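Local coordinates for MutT/nudix family protein (Deinococcus radiodurans, PDB 2W4E), which probably hydrolyses ADP-ribose or a related nucleoside diphosphate derivative as a magnesium-dependent Nudix pyrophosphatase, here as the C-terminal Nudix domain of a longer chain, at residues P70-Q75 and F83-A88; A7-P12 and T34-G39; L87-T92 and G137-R142; V20-F25 and L56-G61; R116-G121 and T131-R136. One frame throughout, in Å; residues are numbered along the deposited sequence. Where two conformers were deposited one is given.

Contact 1 (P70-Q75 and F83-A88); sequences PGFYPQ and FYPLLA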
# COMPACT_ATOMS: atom_id res chain seq x y z
N PRO A 70 -4.52 9.84 0.69
CA PRO A 70 -5.14 9.40 -0.59
C PRO A 70 -5.85 8.03 -0.56
O PRO A 70 -5.23 7.02 -0.24
CB PRO A 70 -3.94 9.34 -1.56
CG PRO A 70 -2.97 10.41 -0.98
CD PRO A 70 -3.14 10.34 0.53
N GLY A 71 -7.13 7.99 -0.95
CA GLY A 71 -7.86 6.73 -1.15
C GLY A 71 -7.21 5.77 -2.16
O GLY A 71 -6.46 6.21 -3.04
N PHE A 72 -7.45 4.47 -2.03
CA PHE A 72 -6.86 3.47 -2.97
C PHE A 72 -7.74 2.24 -3.10
O PHE A 72 -8.50 1.95 -2.18
CB PHE A 72 -5.42 3.03 -2.58
CG PHE A 72 -5.30 2.37 -1.19
CD1 PHE A 72 -5.26 0.97 -1.08
CD2 PHE A 72 -5.17 3.15 -0.03
CE1 PHE A 72 -5.16 0.33 0.18
CE2 PHE A 72 -5.06 2.49 1.28
CZ PHE A 72 -5.02 1.10 1.35
N TYR A 73 -7.60 1.52 -4.21
CA TYR A 73 -8.21 0.19 -4.38
C TYR A 73 -7.21 -0.89 -3.93
O TYR A 73 -6.11 -0.98 -4.49
CB TYR A 73 -8.53 -0.08 -5.86
CG TYR A 73 -9.40 0.96 -6.54
CD1 TYR A 73 -10.79 0.94 -6.41
CD2 TYR A 73 -8.83 1.94 -7.37
CE1 TYR A 73 -11.60 1.88 -7.06
CE2 TYR A 73 -9.65 2.90 -8.03
CZ TYR A 73 -11.02 2.85 -7.85
OH TYR A 73 -11.84 3.77 -8.49
N PRO A 74 -7.58 -1.70 -2.94
CA PRO A 74 -6.65 -2.72 -2.45
C PRO A 74 -6.44 -3.86 -3.47
O PRO A 74 -5.38 -4.50 -3.47
CB PRO A 74 -7.35 -3.23 -1.18
CG PRO A 74 -8.80 -3.05 -1.48
CD PRO A 74 -8.83 -1.70 -2.16
N GLN A 75 -7.43 -4.12 -4.31
CA GLN A 75 -7.37 -5.24 -5.25
C GLN A 75 -8.23 -4.94 -6.49
O GLN A 75 -9.27 -5.55 -6.68
CB GLN A 75 -7.83 -6.51 -4.55
CG GLN A 75 -6.67 -7.34 -4.02
CD GLN A 75 -7.11 -8.70 -3.49
OE1 GLN A 75 -7.90 -8.79 -2.55
NE2 GLN A 75 -6.59 -9.76 -4.10
N PHE A 83 -10.55 1.84 -0.27
CA PHE A 83 -10.07 2.02 1.10
C PHE A 83 -9.67 3.48 1.23
O PHE A 83 -8.90 3.98 0.42
CB PHE A 83 -8.85 1.09 1.33
CG PHE A 83 -9.23 -0.34 1.60
CD1 PHE A 83 -10.57 -0.74 1.54
CD2 PHE A 83 -8.25 -1.30 1.87
CE1 PHE A 83 -10.94 -2.04 1.79
CE2 PHE A 83 -8.59 -2.62 2.13
CZ PHE A 83 -9.90 -3.02 2.09
N TYR A 84 -10.22 4.15 2.25
CA TYR A 84 -9.88 5.53 2.55
C TYR A 84 -9.03 5.64 3.80
O TYR A 84 -9.52 5.43 4.92
CB TYR A 84 -11.16 6.38 2.72
CG TYR A 84 -11.87 6.57 1.41
CD1 TYR A 84 -11.47 7.54 0.51
CD2 TYR A 84 -12.96 5.75 1.07
CE1 TYR A 84 -12.12 7.71 -0.71
CE2 TYR A 84 -13.63 5.92 -0.15
CZ TYR A 84 -13.19 6.89 -1.02
OH TYR A 84 -13.84 7.02 -2.22
N PRO A 85 -7.74 5.98 3.64
CA PRO A 85 -6.90 6.07 4.84
C PRO A 85 -6.95 7.44 5.51
O PRO A 85 -7.07 8.47 4.80
CB PRO A 85 -5.49 5.73 4.32
CG PRO A 85 -5.49 6.16 2.87
CD PRO A 85 -6.96 6.05 2.40
N LEU A 86 -6.94 7.47 6.85
CA LEU A 86 -6.77 8.72 7.59
C LEU A 86 -5.70 8.61 8.68
O LEU A 86 -5.58 7.55 9.37
CB LEU A 86 -8.10 9.25 8.20
CG LEU A 86 -9.19 9.68 7.16
CD1 LEU A 86 -10.15 8.57 6.98
CD2 LEU A 86 -9.95 10.97 7.58
N LEU A 87 -4.97 9.70 8.86
CA LEU A 87 -4.12 9.86 10.04
C LEU A 87 -4.88 10.56 11.19
O LEU A 87 -5.34 11.71 11.04
CB LEU A 87 -2.91 10.67 9.64
CG LEU A 87 -1.97 11.09 10.78
CD1 LEU A 87 -1.34 9.83 11.48
CD2 LEU A 87 -0.88 11.99 10.20
N ALA A 88 -5.00 9.89 12.32
CA ALA A 88 -5.62 10.49 13.52
C ALA A 88 -4.53 10.90 14.55
O ALA A 88 -3.67 10.09 14.93
CB ALA A 88 -6.65 9.52 14.14
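Two backbone bonds fasten Phe72 to Phe83 as an antiparallel hydrogen-bonded pair, so that a loop of the Nudix domain, 70-75, is pinned by a single bridge to strand 82-93. Phe72 N donates to Phe83 O at 2.9 Å and Phe83 N returns a bond to Phe72 O at 2.8 Å, both nearly along the C=O axes. Phe83 CB sits over one face of the Phe72 ring, 3.9 Å from the centroid but displaced toward the rim, and the edge of the Phe83 ring is turned to that same face in an offset edge-to-face pair with planes at 79°. Pro74 CG covers one face of the Phe83 ring, 3.7 Å from the centroid and almost on the normal, a CH-pi contact. An alanine in place of Phe83 removes the ring under Pro74 CG and the edge turned to Phe72, and would probably loosen the loop against the strand. In Phe72 the first torsion puts CG in the crowded position between N and carbonyl carbon (chi1 60°), and the ring edge at CE2 meets Pro85 CG at 4.0 Å. Pro85 CG also lies 3.2 Å from Pro70 O, a carbonyl that accepts a hydrogen bond from Gln134 NE2. Phe72 packs as well on Gly126 of the second subunit. Helix 126-141 covers Phe72 and Pro85, while strand 6-14 runs beside strand 82-93 and brings Phe9 against Phe83.

Contact 2 (A7-P12 and T34-G39); sequences AVFILP and TEIVAG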
# COMPACT_ATOMS: atom_id res chain seq x y z
N ALA A 7 -14.32 1.20 2.89
CA ALA A 7 -13.87 0.99 4.26
C ALA A 7 -12.91 2.12 4.58
O ALA A 7 -12.29 2.70 3.67
CB ALA A 7 -13.17 -0.36 4.38
N VAL A 8 -12.80 2.43 5.87
CA VAL A 8 -11.91 3.47 6.35
C VAL A 8 -10.76 2.83 7.11
O VAL A 8 -10.96 1.83 7.79
CB VAL A 8 -12.70 4.49 7.20
CG1 VAL A 8 -13.34 3.83 8.43
CG2 VAL A 8 -11.82 5.63 7.57
N PHE A 9 -9.54 3.35 6.94
CA PHE A 9 -8.38 2.84 7.64
C PHE A 9 -7.83 4.03 8.40
O PHE A 9 -7.74 5.13 7.86
CB PHE A 9 -7.33 2.30 6.66
CG PHE A 9 -7.58 0.89 6.23
CD1 PHE A 9 -6.76 -0.14 6.68
CD2 PHE A 9 -8.67 0.59 5.41
CE1 PHE A 9 -7.02 -1.49 6.32
CE2 PHE A 9 -8.93 -0.75 5.06
CZ PHE A 9 -8.10 -1.78 5.52
N ILE A 10 -7.49 3.80 9.65
CA ILE A 10 -7.06 4.86 10.54
C ILE A 10 -5.75 4.52 11.20
O ILE A 10 -5.65 3.54 11.99
CB ILE A 10 -8.09 5.13 11.70
CG1 ILE A 10 -9.47 5.49 11.15
CG2 ILE A 10 -7.58 6.27 12.63
CD1 ILE A 10 -10.40 4.32 11.07
N LEU A 11 -4.75 5.35 10.96
CA LEU A 11 -3.52 5.27 11.72
C LEU A 11 -3.62 6.21 12.95
O LEU A 11 -3.54 7.42 12.80
CB LEU A 11 -2.32 5.66 10.82
CG LEU A 11 -0.96 5.88 11.53
CD1 LEU A 11 -0.58 4.61 12.34
CD2 LEU A 11 0.08 6.21 10.41
N PRO A 12 -3.81 5.66 14.16
CA PRO A 12 -4.04 6.51 15.32
C PRO A 12 -2.70 6.79 16.01
O PRO A 12 -1.92 5.85 16.28
CB PRO A 12 -4.93 5.61 16.22
CG PRO A 12 -5.12 4.33 15.47
CD PRO A 12 -3.90 4.25 14.59
N THR A 34 -0.40 -7.85 12.56
CA THR A 34 -0.33 -6.45 12.99
C THR A 34 -0.99 -5.55 11.92
O THR A 34 -0.60 -5.59 10.72
CB THR A 34 1.15 -6.02 13.19
OG1 THR A 34 1.73 -6.87 14.17
CG2 THR A 34 1.22 -4.60 13.73
N GLU A 35 -1.99 -4.80 12.36
CA GLU A 35 -2.75 -3.91 11.48
C GLU A 35 -2.99 -2.56 12.15
O GLU A 35 -2.89 -2.44 13.39
CB GLU A 35 -4.12 -4.53 11.18
CG GLU A 35 -4.03 -5.89 10.47
CD GLU A 35 -5.39 -6.53 10.28
OE1 GLU A 35 -6.30 -6.29 11.12
OE2 GLU A 35 -5.56 -7.26 9.29
N ILE A 36 -3.29 -1.56 11.34
CA ILE A 36 -3.92 -0.32 11.89
C ILE A 36 -5.44 -0.55 12.06
O ILE A 36 -5.94 -1.64 11.77
CB ILE A 36 -3.59 0.95 11.03
CG1 ILE A 36 -4.15 0.82 9.61
CG2 ILE A 36 -2.05 1.23 11.02
CD1 ILE A 36 -4.09 2.21 8.82
N VAL A 37 -6.17 0.45 12.58
CA VAL A 37 -7.62 0.35 12.79
C VAL A 37 -8.33 0.40 11.46
O VAL A 37 -7.92 1.14 10.58
CB VAL A 37 -8.11 1.52 13.73
CG1 VAL A 37 -9.63 1.54 13.84
CG2 VAL A 37 -7.48 1.36 15.12
N ALA A 38 -9.40 -0.39 11.30
CA ALA A 38 -10.15 -0.34 10.05
C ALA A 38 -11.52 -0.97 10.19
O ALA A 38 -11.73 -1.80 11.08
CB ALA A 38 -9.35 -1.07 8.93
N GLY A 39 -12.43 -0.60 9.30
CA GLY A 39 -13.77 -1.17 9.25
C GLY A 39 -14.58 -0.61 8.09
O GLY A 39 -14.25 0.44 7.53
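The tight part of this antiparallel pairing, in the mixed sheet of the Nudix fold, lies where Phe9 faces Ala38, a non-hydrogen-bonded pair whose CA atoms approach to 4.4 Å. Ala38 CB sits squarely over the centre of the Phe9 ring, 3.5 Å from the centroid and 10° off the normal. Ile36 adds its CD1 at 3.9 Å from Phe9 CB and sets CG1 at the ring edge. A serine at Phe9 removes the ring beneath Ala38 CB and beside Ile36, and would probably weaken packing on this face, where Phe9 and Ala38 are partly exposed. On the face of Val8, Ile10 and Val37 the side chains of the two segments touch more lightly: Ile10 CD1 and Val37 CG1 stand 4.0 Å apart. Backbone bonds flank the Phe9 pair. Ile10 N to Val37 O is short (2.9 Å) but comes from above the carbonyl plane, whereas the return bond from Val37 N to Ile10 O is more bent, 136° at the hydrogen. At the other end Val8 and Gly39 exchange bonds nearly along the C=O axes. Strand 82-93 lies on the other edge of strand 6-14; helix 47-59 covers Val8, Pro12 and Val37, and helix 126-141 packs on Phe9, Leu11 and Ile36.

Contact 3 (L87-T92 and G137-R142); sequences LALGVT and GELTRR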
# COMPACT_ATOMS: atom_id res chain seq x y z
N LEU A 87 -4.97 9.70 8.86
CA LEU A 87 -4.12 9.86 10.04
C LEU A 87 -4.88 10.56 11.19
O LEU A 87 -5.34 11.71 11.04
CB LEU A 87 -2.91 10.67 9.64
CG LEU A 87 -1.97 11.09 10.78
CD1 LEU A 87 -1.34 9.83 11.48
CD2 LEU A 87 -0.88 11.99 10.20
N ALA A 88 -5.00 9.89 12.32
CA ALA A 88 -5.62 10.49 13.52
C ALA A 88 -4.53 10.90 14.55
O ALA A 88 -3.67 10.09 14.93
CB ALA A 88 -6.65 9.52 14.14
N LEU A 89 -4.55 12.16 14.99
CA LEU A 89 -3.52 12.67 15.90
C LEU A 89 -4.12 12.99 17.26
O LEU A 89 -5.36 13.08 17.40
CB LEU A 89 -2.83 13.92 15.30
CG LEU A 89 -2.26 13.47 13.93
CD1 LEU A 89 -2.21 14.56 12.91
CD2 LEU A 89 -0.88 12.75 14.06
N GLY A 90 -3.25 13.18 18.25
CA GLY A 90 -3.76 13.52 19.59
C GLY A 90 -4.68 12.47 20.19
O GLY A 90 -5.57 12.79 20.98
N VAL A 91 -4.45 11.19 19.85
CA VAL A 91 -5.35 10.12 20.26
C VAL A 91 -5.22 9.76 21.75
O VAL A 91 -4.12 9.63 22.28
CB VAL A 91 -5.16 8.84 19.38
CG1 VAL A 91 -6.16 7.77 19.81
CG2 VAL A 91 -5.34 9.21 17.86
N THR A 92 -6.37 9.70 22.43
CA THR A 92 -6.44 9.26 23.83
C THR A 92 -7.13 7.90 23.86
O THR A 92 -7.95 7.63 23.00
CB THR A 92 -7.28 10.27 24.71
OG1 THR A 92 -8.53 10.51 24.09
CG2 THR A 92 -6.55 11.61 24.86
N GLY A 137 5.31 11.55 5.68
CA GLY A 137 5.69 12.97 5.44
C GLY A 137 5.07 13.88 6.50
O GLY A 137 5.77 14.67 7.17
N GLU A 138 3.75 13.75 6.67
CA GLU A 138 3.03 14.45 7.77
C GLU A 138 3.64 14.26 9.17
O GLU A 138 3.83 15.22 9.91
CB GLU A 138 1.55 14.03 7.76
CG GLU A 138 0.63 14.87 8.58
CD GLU A 138 0.44 16.33 8.06
OE1 GLU A 138 0.15 16.56 6.87
OE2 GLU A 138 0.57 17.24 8.88
N LEU A 139 3.94 13.02 9.55
CA LEU A 139 4.47 12.79 10.91
C LEU A 139 5.87 13.38 11.11
O LEU A 139 6.25 13.82 12.22
CB LEU A 139 4.45 11.29 11.23
CG LEU A 139 3.01 10.68 11.27
CD1 LEU A 139 3.10 9.15 11.26
CD2 LEU A 139 2.32 11.16 12.53
N THR A 140 6.65 13.37 10.04
CA THR A 140 8.03 13.91 10.08
C THR A 140 7.98 15.42 10.19
O THR A 140 8.69 16.00 10.98
CB THR A 140 8.79 13.53 8.81
OG1 THR A 140 8.68 12.11 8.61
CG2 THR A 140 10.28 13.95 8.92
N ARG A 141 7.13 16.05 9.40
CA ARG A 141 6.93 17.50 9.45
C ARG A 141 6.50 18.01 10.82
O ARG A 141 7.01 19.03 11.29
CB ARG A 141 5.92 17.93 8.41
CG ARG A 141 6.47 17.77 7.02
CD ARG A 141 5.63 18.48 5.98
NE ARG A 141 4.29 17.92 5.81
CZ ARG A 141 3.94 16.97 4.93
NH1 ARG A 141 4.84 16.43 4.12
NH2 ARG A 141 2.67 16.58 4.85
N ARG A 142 5.63 17.27 11.50
CA ARG A 142 5.20 17.63 12.86
C ARG A 142 6.21 17.26 13.96
O ARG A 142 5.99 17.57 15.14
CB ARG A 142 3.86 16.95 13.16
CG ARG A 142 2.72 17.48 12.34
CD ARG A 142 1.51 16.59 12.48
NE ARG A 142 0.51 17.01 11.51
CZ ARG A 142 -0.60 17.67 11.83
NH1 ARG A 142 -0.85 17.94 13.10
NH2 ARG A 142 -1.47 18.02 10.90
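The guanidinium of Arg142 presents one face to Leu89, whose CD1 lies over its centre, 3.6 Å from NH1, the two side chains meeting tip to tip. At its edge, near the plane, is the carboxylate of Glu138. NE and NH2 grip it side-on, both bonding to OE2: NE at 2.6 Å on the anti lone pair, NH2 at 3.0 Å from above the carboxylate plane. The Arg141 guanidinium lays one face on the backbone around Gly137 C and Glu138 N, and its NH2 reaches Glu138 OE1 at 3.2 Å, again from above the carboxylate plane. Glu138 therefore joins both arginines in a salt-bridge network, while Arg142 NH1 turns to a further partner, Glu65. This network lies over one end of the alpha/beta layering of the Nudix fold, where the closing turn of helix 126-141 rests on strand 82-93; the axes of strand 87-89 and helix 137-141 approach to 10.9 Å, their directions 25° apart. Beneath the charges, Leu139 CD2 touches two leucine methyls, 3.9 Å from Leu89 CD2 and 4.0 Å from Leu87 CD1. The other branch of Leu87 meets the aliphatic part of Glu138, CD2 to CG at 3.6 Å; Glu138 bends at chi2 (67°), which carries its carboxylate onward to the arginines.

Contact 4 (V20-F25 and L56-G61); sequences VLIRQF and LEEVGG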
# COMPACT_ATOMS: atom_id res chain seq x y z
N VAL A 20 -1.15 3.48 17.63
CA VAL A 20 -2.03 2.52 18.24
C VAL A 20 -2.41 1.45 17.21
O VAL A 20 -3.32 1.68 16.41
CB VAL A 20 -3.29 3.18 18.84
CG1 VAL A 20 -4.14 2.13 19.59
CG2 VAL A 20 -2.86 4.36 19.77
N LEU A 21 -1.73 0.31 17.26
CA LEU A 21 -1.99 -0.81 16.36
C LEU A 21 -2.85 -1.88 16.99
O LEU A 21 -3.10 -1.85 18.18
CB LEU A 21 -0.66 -1.46 15.90
CG LEU A 21 0.36 -0.45 15.42
CD1 LEU A 21 1.65 -1.11 14.88
CD2 LEU A 21 -0.31 0.39 14.31
N ILE A 22 -3.31 -2.83 16.18
CA ILE A 22 -3.98 -4.02 16.69
C ILE A 22 -3.35 -5.29 16.12
O ILE A 22 -2.74 -5.26 15.03
CB ILE A 22 -5.48 -4.03 16.36
CG1 ILE A 22 -5.69 -3.92 14.83
CG2 ILE A 22 -6.21 -2.92 17.14
CD1 ILE A 22 -7.14 -4.07 14.40
N ARG A 23 -3.48 -6.39 16.87
CA ARG A 23 -3.15 -7.73 16.33
C ARG A 23 -4.48 -8.40 16.28
O ARG A 23 -5.14 -8.58 17.29
CB ARG A 23 -2.13 -8.53 17.18
CG ARG A 23 -0.71 -7.91 17.26
CD ARG A 23 0.37 -8.91 17.77
NE ARG A 23 1.62 -8.18 18.05
CZ ARG A 23 2.10 -7.90 19.27
NH1 ARG A 23 1.45 -8.28 20.36
NH2 ARG A 23 3.24 -7.22 19.40
N GLN A 24 -4.89 -8.71 15.07
CA GLN A 24 -6.19 -9.26 14.83
C GLN A 24 -6.04 -10.63 14.18
O GLN A 24 -5.29 -10.77 13.23
CB GLN A 24 -6.92 -8.35 13.86
CG GLN A 24 -8.35 -8.75 13.65
CD GLN A 24 -9.18 -7.59 13.16
OE1 GLN A 24 -8.70 -6.74 12.37
NE2 GLN A 24 -10.44 -7.57 13.57
N PHE A 25 -6.75 -11.62 14.70
CA PHE A 25 -6.82 -12.94 14.06
C PHE A 25 -7.43 -12.80 12.67
O PHE A 25 -8.46 -12.12 12.50
CB PHE A 25 -7.68 -13.92 14.90
CG PHE A 25 -7.68 -15.33 14.36
CD1 PHE A 25 -6.59 -16.16 14.57
CD2 PHE A 25 -8.77 -15.82 13.64
CE1 PHE A 25 -6.57 -17.48 14.05
CE2 PHE A 25 -8.76 -17.15 13.11
CZ PHE A 25 -7.66 -17.96 13.33
N LEU A 56 -13.20 4.51 18.03
CA LEU A 56 -13.85 4.25 19.33
C LEU A 56 -14.09 2.74 19.61
O LEU A 56 -13.64 2.21 20.62
CB LEU A 56 -15.14 5.04 19.44
CG LEU A 56 -15.85 5.09 20.81
CD1 LEU A 56 -14.90 5.54 21.95
CD2 LEU A 56 -17.09 5.99 20.70
N GLU A 57 -14.75 2.07 18.67
CA GLU A 57 -15.13 0.67 18.82
C GLU A 57 -13.94 -0.30 18.86
O GLU A 57 -13.93 -1.24 19.67
CB GLU A 57 -16.14 0.25 17.74
CG GLU A 57 -17.38 1.10 17.72
CD GLU A 57 -18.43 0.67 16.66
OE1 GLU A 57 -19.61 0.99 16.88
OE2 GLU A 57 -18.08 0.04 15.62
N GLU A 58 -12.93 -0.09 18.02
CA GLU A 58 -11.84 -1.06 17.94
C GLU A 58 -10.78 -0.91 19.02
O GLU A 58 -10.25 -1.92 19.46
CB GLU A 58 -11.16 -1.09 16.55
CG GLU A 58 -11.76 -2.10 15.61
CD GLU A 58 -10.81 -2.53 14.50
OE1 GLU A 58 -10.90 -3.70 14.07
OE2 GLU A 58 -9.98 -1.72 14.06
N VAL A 59 -10.43 0.31 19.42
CA VAL A 59 -9.33 0.51 20.37
C VAL A 59 -9.68 1.42 21.53
O VAL A 59 -8.81 1.72 22.36
CB VAL A 59 -8.03 1.08 19.70
CG1 VAL A 59 -7.35 0.06 18.80
CG2 VAL A 59 -8.30 2.41 18.98
N GLY A 60 -10.92 1.87 21.56
CA GLY A 60 -11.44 2.78 22.61
C GLY A 60 -10.76 4.13 22.49
O GLY A 60 -10.37 4.71 23.49
N GLY A 61 -10.59 4.61 21.27
CA GLY A 61 -9.76 5.80 21.04
C GLY A 61 -10.63 6.97 20.63
O GLY A 61 -11.72 6.76 20.12
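The last turn of the helix in the Nudix box, the family's signature loop-helix-loop motif, packs here against strand 18-26. Residues 39-60 carry the sequence pattern of that motif, and the segment 56-61 supplies its end. Val59 makes the apolar part of the contact. Its CG1, anti to the carbonyl carbon (chi1 -70°), lies between two strand side chains, 3.6 Å from Ile22 CG2 and 3.9 Å from Val20 CG1. Ile22 holds CG1 in the crowded position between its N and carbonyl carbon, with CG2 anti to the carbonyl carbon; the two branches are thereby divided, CG2 going to Val59 and CD1 to Glu58. In the Nudix fold this helix lies on one side of the central sheets, and its side chains bridge toward strands of both. Glu58 does so with an extended chain whose carboxylate lies against the tip of Ile22: CD1 is 3.7 Å from OE2 and 3.8 Å from OE1. The polar end is anchored elsewhere, since Glu58 OE2 accepts a hydrogen bond from Ala38 N on strand 37-40. This bond would tend to fix the rotation of the carboxylate while its flank rests on the isoleucine methyl. Gln24 crosses Glu58 at about a right angle, the amide and carboxylate planes 56° apart. Beyond Val59 the chain turns out of the helix at Gly60, which has positive phi, and a weak bond from Gly60 N to Leu56 O spans the final turn. Val59 O accepts a hydrogen bond from Arg106 NH2, and Ile104 of strand 104-110 touches Ile22, Gln24 and Glu58.

Contact 5 (R116-G121 and T131-R136); sequences RMLEAG and TLWQAR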
# COMPACT_ATOMS: atom_id res chain seq x y z
N ARG A 116 10.56 1.37 11.73
CA ARG A 116 11.64 0.39 11.58
C ARG A 116 11.02 -0.91 11.07
O ARG A 116 11.50 -1.49 10.09
CB ARG A 116 12.42 0.17 12.87
CG ARG A 116 13.61 -0.76 12.65
CD ARG A 116 14.01 -1.47 13.96
NE ARG A 116 12.95 -2.34 14.46
CZ ARG A 116 12.54 -3.48 13.89
NH1 ARG A 116 13.13 -3.97 12.81
NH2 ARG A 116 11.54 -4.15 14.44
N MET A 117 9.94 -1.35 11.70
CA MET A 117 9.19 -2.52 11.22
C MET A 117 8.79 -2.38 9.74
O MET A 117 9.02 -3.29 8.96
CB MET A 117 7.97 -2.79 12.08
CG MET A 117 8.30 -3.25 13.50
SD MET A 117 6.86 -3.08 14.63
CE MET A 117 5.89 -4.46 14.08
N LEU A 118 8.17 -1.26 9.40
CA LEU A 118 7.74 -0.98 8.02
C LEU A 118 8.91 -1.18 6.99
O LEU A 118 8.75 -1.86 6.00
CB LEU A 118 7.20 0.44 7.93
CG LEU A 118 6.55 0.89 6.60
CD1 LEU A 118 5.38 -0.00 6.22
CD2 LEU A 118 6.17 2.39 6.60
N GLU A 119 10.06 -0.58 7.27
CA GLU A 119 11.17 -0.58 6.35
C GLU A 119 11.76 -1.99 6.22
O GLU A 119 12.11 -2.42 5.12
CB GLU A 119 12.20 0.44 6.80
CG GLU A 119 11.75 1.86 6.52
CD GLU A 119 12.79 2.87 6.85
OE1 GLU A 119 13.83 2.46 7.43
OE2 GLU A 119 12.59 4.08 6.53
N ALA A 120 11.75 -2.72 7.34
CA ALA A 120 12.27 -4.09 7.37
C ALA A 120 11.35 -5.10 6.66
O ALA A 120 11.74 -6.24 6.45
CB ALA A 120 12.51 -4.51 8.81
N GLY A 121 10.13 -4.71 6.31
CA GLY A 121 9.20 -5.72 5.77
C GLY A 121 8.37 -6.48 6.79
O GLY A 121 7.58 -7.37 6.44
N THR A 131 -0.79 2.84 4.22
CA THR A 131 -1.24 4.02 5.01
C THR A 131 -0.05 4.62 5.76
O THR A 131 0.09 5.86 5.85
CB THR A 131 -2.37 3.61 5.96
OG1 THR A 131 -3.44 3.10 5.18
CG2 THR A 131 -2.89 4.82 6.82
N LEU A 132 0.80 3.74 6.31
CA LEU A 132 2.00 4.19 7.07
C LEU A 132 2.94 4.97 6.16
O LEU A 132 3.44 6.02 6.54
CB LEU A 132 2.74 3.02 7.73
CG LEU A 132 2.03 2.49 8.99
CD1 LEU A 132 2.51 1.03 9.21
CD2 LEU A 132 2.38 3.39 10.20
N TRP A 133 3.16 4.46 4.96
CA TRP A 133 3.97 5.20 4.02
C TRP A 133 3.33 6.55 3.72
O TRP A 133 4.01 7.56 3.73
CB TRP A 133 4.21 4.41 2.73
CG TRP A 133 5.23 3.37 2.86
CD1 TRP A 133 5.03 2.02 2.86
CD2 TRP A 133 6.64 3.57 3.02
NE1 TRP A 133 6.23 1.36 3.01
CE2 TRP A 133 7.24 2.28 3.12
CE3 TRP A 133 7.45 4.70 3.08
CZ2 TRP A 133 8.61 2.11 3.27
CZ3 TRP A 133 8.84 4.53 3.22
CH2 TRP A 133 9.40 3.23 3.30
N GLN A 134 2.04 6.57 3.41
CA GLN A 134 1.40 7.85 3.03
C GLN A 134 1.39 8.86 4.18
O GLN A 134 1.43 10.06 3.93
CB GLN A 134 -0.05 7.62 2.57
CG GLN A 134 -0.25 6.86 1.23
CD GLN A 134 -1.75 6.53 1.05
OE1 GLN A 134 -2.51 6.56 2.02
NE2 GLN A 134 -2.15 6.20 -0.14
N ALA A 135 1.34 8.40 5.44
CA ALA A 135 1.32 9.32 6.59
C ALA A 135 2.71 9.86 6.99
O ALA A 135 2.83 10.77 7.81
CB ALA A 135 0.70 8.59 7.81
N ARG A 136 3.76 9.27 6.43
CA ARG A 136 5.14 9.47 6.95
C ARG A 136 5.60 10.92 6.82
O ARG A 136 6.19 11.46 7.75
CB ARG A 136 6.12 8.52 6.23
CG ARG A 136 7.52 8.53 6.81
CD ARG A 136 8.42 7.52 6.06
NE ARG A 136 9.60 7.29 6.90
CZ ARG A 136 10.40 6.24 6.86
NH1 ARG A 136 10.19 5.23 6.01
NH2 ARG A 136 11.44 6.19 7.68
O HOH W 1 6.86 -1.40 3.30
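Two helices near the C-terminal end of the chain, 111-120 and 126-141, meet in this helix-helix contact at a crossing angle of -120°, with the short segment axes 11.1 Å apart. Leu118 carries most of it. With CG anti to the backbone N (chi1 -174°), the side chain reaches the indole of Trp133: CD2 lies over the five-membered ring, 3.6 Å from its centroid and 9° off the normal, a CH-pi contact, while CD1 hangs past the rim, 3.6 Å from NE1. The same CD2 also meets Leu132 CB at 3.7 Å, so this branch fills the angle between two successive residues of the facing helix. In the plane of the indole, Trp133 NE1 donates to a water at 2.8 Å, and that water gives a weak bond back to Leu118 O. On the exposed side the contact is ionic. Arg136, extended from CG to NE, takes Glu119 OE2 end-on between NH1 and NH2, both at 2.7 Å; NH1 uses the anti lone pair, whereas NH2 approaches from above the carboxylate plane. Double donation to one oxygen would probably favour the ionised carboxylate. The first helix ends in a Schellman motif at Gly121. Behind Leu132 lies Leu11 of strand 6-14, Tyr115 of helix 111-120 touches Arg136, and the Trp133 ring meets Trp133 of the second subunit.

How the contacts relate
Contacts 2, 3 and 4 are mostly buried, contacts 1 and 5 partly. Contact 2 lies nearest the chain's centre, and its strand 6-14 neighbours strand 82-93 of contacts 1 and 3: Leu86 bonds to Phe9 and Leu11, Ala88 to Leu11. Backbone bridges set contacts 1 and 2 apart; contacts 3, 4 and 5 rest on side chains, apart from one water, although contact 5 shares the CH-pi packing of the first two. Contacts 3 and 5 use successive parts of helix 126-141, each pairing leucine packing with arginine-glutamate bridges. Contact 4, on the Nudix helix, is tied to contact 2 by Glu58. Contacts 1 and 5 border the second subunit, contact 2 only through Glu35.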